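Local coordinates for protein transcriptional regulator, putative (Pseudomonas syringae pv. tomato, PDB 2R5F) that probably regulates transcription as a DNA-binding factor of the SorC family, through a domain thought to bind a sugar, at residues G229-V234 against Q238-A243; A72-M77 against T105-R110. One frame throughout, in Å; residues are numbered along the deposited sequence.

Contact 1: G229-V234 against Q238-A243; sequences GLAGGV and QAIKGA
Ala231 and Ile240 carry this contact. The methyl of Ala231 faces the end of the isoleucine side chain, with Ala231 CB 3.7 Å from Ile240 CD1. Ile240 CG1 lies just behind, 3.9 Å from the same CB. The long branch of Ile240 therefore runs up to the alanine with two successive carbons. Its CG1 sits beside the backbone N and opposite the carbonyl carbon (chi1 -61°). With chi2 at 161° the branch is extended, and this carries CD1 across to the strand end. CD1 also comes against the backbone, 3.8 Å from Ala231 O. That oxygen has a polar partner too, as it is hydrogen-bonded to Thr254 OG1. The fold here is a beta-alpha-beta unit: strand 226-230, helix 237-245 and strand 251-255, with the two strands parallel and paired. Ile240 is one of the residues that the helix turns inward. Besides Ala231 it meets Ile160 and Leu252 on the sheet, and Thr258 and Leu262 on helix 256-262. No hydrogen bond joins the two segments, and the contact buries only 105 Å². Past Ala231 the chain peels away from the helix. Gly232 brings its N within 4.3 Å of Ile240 CD1, at the margin of the contact. Gly233 N is hydrogen-bonded to Thr258 OG1. At the loose end Val234 points away from the helix, and Gln238 and Lys241 lie on the exposed side of the helix.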
loop_
_atom_site.group_PDB
_atom_site.type_symbol
_atom_site.label_atom_id
_atom_site.label_comp_id
_atom_site.label_asym_id
_atom_site.label_seq_id
_atom_site.Cartn_x
_atom_site.Cartn_y
_atom_site.Cartn_z
ATOM N N GLY A 229 2.762 -4.090 1.074
ATOM C CA GLY A 229 2.766 -3.032 2.088
ATOM C C GLY A 229 3.992 -2.134 2.085
ATOM O O GLY A 229 5.123 -2.626 2.089
ATOM N N LEU A 230 3.774 -0.805 2.115
ATOM C CA LEU A 230 4.854 0.152 2.134
ATOM C C LEU A 230 4.742 1.042 3.387
ATOM O O LEU A 230 3.929 1.938 3.403
ATOM C CB LEU A 230 4.860 1.050 0.865
ATOM C CG LEU A 230 4.851 0.469 -0.561
ATOM C CD1 LEU A 230 4.794 1.588 -1.568
ATOM C CD2 LEU A 230 6.068 -0.449 -0.850
ATOM N N ALA A 231 5.581 0.805 4.398
ATOM C CA ALA A 231 5.440 1.486 5.689
ATOM C C ALA A 231 6.697 1.371 6.549
ATOM O O ALA A 231 7.288 0.317 6.645
ATOM C CB ALA A 231 4.257 0.874 6.456
ATOM N N GLY A 232 7.066 2.455 7.202
ATOM C CA GLY A 232 8.130 2.467 8.194
ATOM C C GLY A 232 7.991 3.659 9.111
ATOM O O GLY A 232 7.251 4.577 8.814
ATOM N N GLY A 233 8.726 3.667 10.212
ATOM C CA GLY A 233 8.610 4.719 11.215
ATOM C C GLY A 233 8.366 4.090 12.580
ATOM O O GLY A 233 7.585 3.146 12.704
ATOM N N VAL A 234 9.011 4.603 13.623
ATOM C CA VAL A 234 8.921 3.894 14.892
ATOM C C VAL A 234 7.479 3.895 15.411
ATOM O O VAL A 234 7.072 2.951 16.084
ATOM C CB VAL A 234 9.992 4.330 15.945
ATOM C CG1 VAL A 234 9.625 5.671 16.646
ATOM C CG2 VAL A 234 10.232 3.186 16.950
ATOM N N GLN A 238 3.543 -1.189 15.846
ATOM C CA GLN A 238 2.376 -1.927 16.323
ATOM C C GLN A 238 1.317 -2.100 15.214
ATOM O O GLN A 238 0.688 -3.157 15.092
ATOM C CB GLN A 238 1.752 -1.235 17.527
ATOM C CG GLN A 238 0.739 -2.111 18.274
ATOM C CD GLN A 238 -0.129 -1.341 19.227
ATOM O OE1 GLN A 238 -0.388 -0.150 19.024
ATOM N NE2 GLN A 238 -0.596 -2.010 20.278
ATOM N N ALA A 239 1.150 -1.045 14.420
ATOM C CA ALA A 239 0.240 -1.025 13.281
ATOM C C ALA A 239 0.654 -2.037 12.226
ATOM O O ALA A 239 -0.172 -2.826 11.769
ATOM C CB ALA A 239 0.176 0.376 12.672
ATOM N N ILE A 240 1.923 -2.000 11.828
ATOM C CA ILE A 240 2.479 -2.947 10.856
ATOM C C ILE A 240 2.433 -4.403 11.351
ATOM O O ILE A 240 2.073 -5.314 10.584
ATOM C CB ILE A 240 3.898 -2.550 10.462
ATOM C CG1 ILE A 240 3.877 -1.151 9.800
ATOM C CG2 ILE A 240 4.504 -3.570 9.471
ATOM C CD1 ILE A 240 5.243 -0.492 9.790
ATOM N N LYS A 241 2.786 -4.629 12.617
ATOM C CA LYS A 241 2.664 -5.977 13.196
ATOM C C LYS A 241 1.220 -6.494 13.164
ATOM O O LYS A 241 0.988 -7.669 12.837
ATOM C CB LYS A 241 3.219 -6.035 14.614
ATOM C CG LYS A 241 2.857 -7.311 15.368
ATOM C CD LYS A 241 3.777 -7.537 16.548
ATOM C CE LYS A 241 3.055 -8.407 17.615
ATOM N NZ LYS A 241 4.038 -8.892 18.595
ATOM N N GLY A 242 0.266 -5.623 13.523
ATOM C CA GLY A 242 -1.168 -5.912 13.368
ATOM C C GLY A 242 -1.533 -6.355 11.953
ATOM O O GLY A 242 -2.202 -7.405 11.776
ATOM N N ALA A 243 -1.089 -5.585 10.951
ATOM C CA ALA A 243 -1.312 -5.924 9.531
ATOM C C ALA A 243 -0.653 -7.262 9.162
ATOM O O ALA A 243 -1.287 -8.084 8.509
ATOM C CB ALA A 243 -0.826 -4.808 8.608
#

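Contact 2: A72-M77 against T105-R110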
loop_
_atom_site.group_PDB
_atom_site.type_symbol
_atom_site.label_atom_id
_atom_site.label_comp_id
_atom_site.label_asym_id
_atom_site.label_seq_id
_atom_site.Cartn_x
_atom_site.Cartn_y
_atom_site.Cartn_z
ATOM N N ALA A 72 5.583 8.887 -2.601
ATOM C CA ALA A 72 7.033 8.770 -2.763
ATOM C C ALA A 72 7.418 7.729 -3.847
ATOM O O ALA A 72 8.306 7.972 -4.660
ATOM C CB ALA A 72 7.702 8.443 -1.435
HETATM N N MSE A 73 6.749 6.582 -3.865
HETATM C CA MSE A 73 7.033 5.580 -4.902
HETATM C C MSE A 73 6.820 6.172 -6.280
HETATM O O MSE A 73 7.713 6.115 -7.109
HETATM C CB MSE A 73 6.179 4.335 -4.737
HETATM C CG MSE A 73 6.341 3.306 -5.853
HETATM SE SE MSE A 73 4.940 1.964 -5.706
HETATM C CE MSE A 73 3.499 2.895 -6.638
ATOM N N VAL A 74 5.657 6.788 -6.511
ATOM C CA VAL A 74 5.343 7.270 -7.861
ATOM C C VAL A 74 6.365 8.311 -8.317
ATOM O O VAL A 74 6.824 8.265 -9.452
ATOM C CB VAL A 74 3.894 7.785 -7.992
ATOM C CG1 VAL A 74 3.699 8.554 -9.332
ATOM C CG2 VAL A 74 2.918 6.617 -7.895
ATOM N N SER A 75 6.777 9.194 -7.407
ATOM C CA SER A 75 7.737 10.245 -7.742
ATOM C C SER A 75 9.147 9.728 -8.038
ATOM O O SER A 75 9.967 10.458 -8.600
ATOM C CB SER A 75 7.786 11.315 -6.655
ATOM O OG SER A 75 8.651 10.897 -5.621
ATOM N N HIS A 76 9.410 8.474 -7.678
ATOM C CA HIS A 76 10.678 7.790 -7.974
ATOM C C HIS A 76 10.662 6.972 -9.258
ATOM O O HIS A 76 11.681 6.398 -9.635
ATOM C CB HIS A 76 11.108 6.883 -6.803
ATOM C CG HIS A 76 11.773 7.620 -5.688
ATOM N ND1 HIS A 76 13.088 8.029 -5.748
ATOM C CD2 HIS A 76 11.304 8.041 -4.491
ATOM C CE1 HIS A 76 13.404 8.660 -4.632
ATOM N NE2 HIS A 76 12.338 8.687 -3.854
HETATM N N MSE A 77 9.510 6.896 -9.920
HETATM C CA MSE A 77 9.425 6.155 -11.187
HETATM C C MSE A 77 9.400 7.045 -12.439
HETATM O O MSE A 77 9.119 8.250 -12.369
HETATM C CB MSE A 77 8.314 5.079 -11.180
HETATM C CG MSE A 77 6.995 5.432 -10.547
HETATM SE SE MSE A 77 5.888 3.841 -10.046
HETATM C CE MSE A 77 5.792 2.949 -11.788
ATOM N N THR A 105 -6.800 11.298 -6.251
ATOM C CA THR A 105 -7.254 10.983 -7.610
ATOM C C THR A 105 -6.137 11.177 -8.657
ATOM O O THR A 105 -5.860 10.277 -9.462
ATOM C CB THR A 105 -8.535 11.805 -7.957
ATOM O OG1 THR A 105 -9.610 11.343 -7.129
ATOM C CG2 THR A 105 -8.941 11.624 -9.385
ATOM N N LEU A 106 -5.497 12.344 -8.621
ATOM C CA LEU A 106 -4.378 12.663 -9.483
ATOM C C LEU A 106 -3.214 11.669 -9.373
ATOM O O LEU A 106 -2.539 11.388 -10.359
ATOM C CB LEU A 106 -3.870 14.045 -9.118
ATOM C CG LEU A 106 -2.572 14.501 -9.777
ATOM C CD1 LEU A 106 -2.822 14.679 -11.258
ATOM C CD2 LEU A 106 -2.093 15.783 -9.145
ATOM N N LEU A 107 -2.978 11.152 -8.170
ATOM C CA LEU A 107 -1.896 10.185 -7.950
ATOM C C LEU A 107 -2.138 8.862 -8.651
ATOM O O LEU A 107 -1.226 8.290 -9.248
ATOM C CB LEU A 107 -1.680 9.954 -6.458
ATOM C CG LEU A 107 -0.497 9.039 -6.150
ATOM C CD1 LEU A 107 0.767 9.813 -6.486
ATOM C CD2 LEU A 107 -0.495 8.698 -4.670
ATOM N N THR A 108 -3.373 8.383 -8.567
ATOM C CA THR A 108 -3.810 7.149 -9.201
ATOM C C THR A 108 -3.662 7.277 -10.707
ATOM O O THR A 108 -3.201 6.346 -11.369
ATOM C CB THR A 108 -5.299 6.880 -8.889
ATOM O OG1 THR A 108 -5.523 6.999 -7.484
ATOM C CG2 THR A 108 -5.703 5.487 -9.301
ATOM N N GLN A 109 -4.094 8.435 -11.221
ATOM C CA GLN A 109 -4.018 8.776 -12.640
ATOM C C GLN A 109 -2.569 8.849 -13.123
ATOM O O GLN A 109 -2.222 8.234 -14.132
ATOM C CB GLN A 109 -4.772 10.081 -12.937
ATOM C CG GLN A 109 -4.798 10.458 -14.458
ATOM C CD GLN A 109 -5.286 9.325 -15.358
ATOM O OE1 GLN A 109 -4.491 8.614 -16.000
ATOM N NE2 GLN A 109 -6.595 9.137 -15.396
ATOM N N ARG A 110 -1.734 9.568 -12.370
ATOM C CA ARG A 110 -0.306 9.671 -12.648
ATOM C C ARG A 110 0.325 8.302 -12.817
ATOM O O ARG A 110 1.044 8.104 -13.755
ATOM C CB ARG A 110 0.418 10.419 -11.550
ATOM C CG ARG A 110 0.378 11.897 -11.694
ATOM C CD ARG A 110 0.965 12.566 -10.483
ATOM N NE ARG A 110 2.408 12.360 -10.387
ATOM C CZ ARG A 110 3.107 12.472 -9.254
ATOM N NH1 ARG A 110 2.501 12.780 -8.111
ATOM N NH2 ARG A 110 4.419 12.278 -9.257
#
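Ala72 O is held by two groups near the end of helix 68-75. Ser75, which borders Arg110 across the contact, gives it the side-chain bond: Ser75 OG donates to Ala72 O at 3.1 Å. The C=O...OG angle is 118°, and OG is tilted 29° from the carbonyl plane. The second bond is weak, from His76 N to Ala72 O at 3.3 Å. The serine hydroxyl is thus folded back on its own helix, and no hydrogen bond crosses to residues 105-110. The crossing contact rests on Val74, which is buried and uses its branches for two partners. Val74 CG1 lies over one face of the Arg110 guanidinium, offset toward its rim, with Val74 CG1 3.8 Å from Arg110 NH2. This methyl is anti to the backbone N of Val74, at a chi1 of 168°. The Arg110 chain bends at its third torsion, and this lays the guanidinium against Val74 CG1. Arg110 NH2 also passes 4.2 Å from Ser75 CA, on the more exposed side. The apolar half lies deeper. Leu107 CD1 is 4.0 Å from Val74 CB and 4.1 Å from Val74 CG2, and the two side chains lie alongside each other, running in opposite senses. Leu114, further along helix 101-115, also touches Val74. On another side of that helix, Thr108 packs on Val89 and Gln91 of strand 88-94. Helix 68-75 connects the parallel, paired strands 60-63 and 88-94, and helix 101-115 connects 88-94 to the parallel strand 119-120. Such packing between helices of successive beta-alpha-beta crossovers is typical of Rossmann-like alpha/beta folds.

Overall arrangement
Contact 2 closes along the chain before contact 1 opens. Both lie in the putative sugar-binding domain, with centres 21 Å apart, on opposite sides of the chain's centre. One mixed, largely parallel sheet joins them. Contact 1 belongs to the unit of strands 226-230 and 251-255. Contact 2 joins helices that follow strands 60-63 and 88-94. They meet at one point, where Leu230 CD1 is 4.2 Å from Met73 SE, a selenomethionine atom. Both residues also touch Ala47 of helix 36-54. Leu230 ends strand 226-230 and packs on helix 36-54, while Ala231, just beyond, turns toward helix 237-245. Helices on both sides of a sheet fit a Rossmann-like domain.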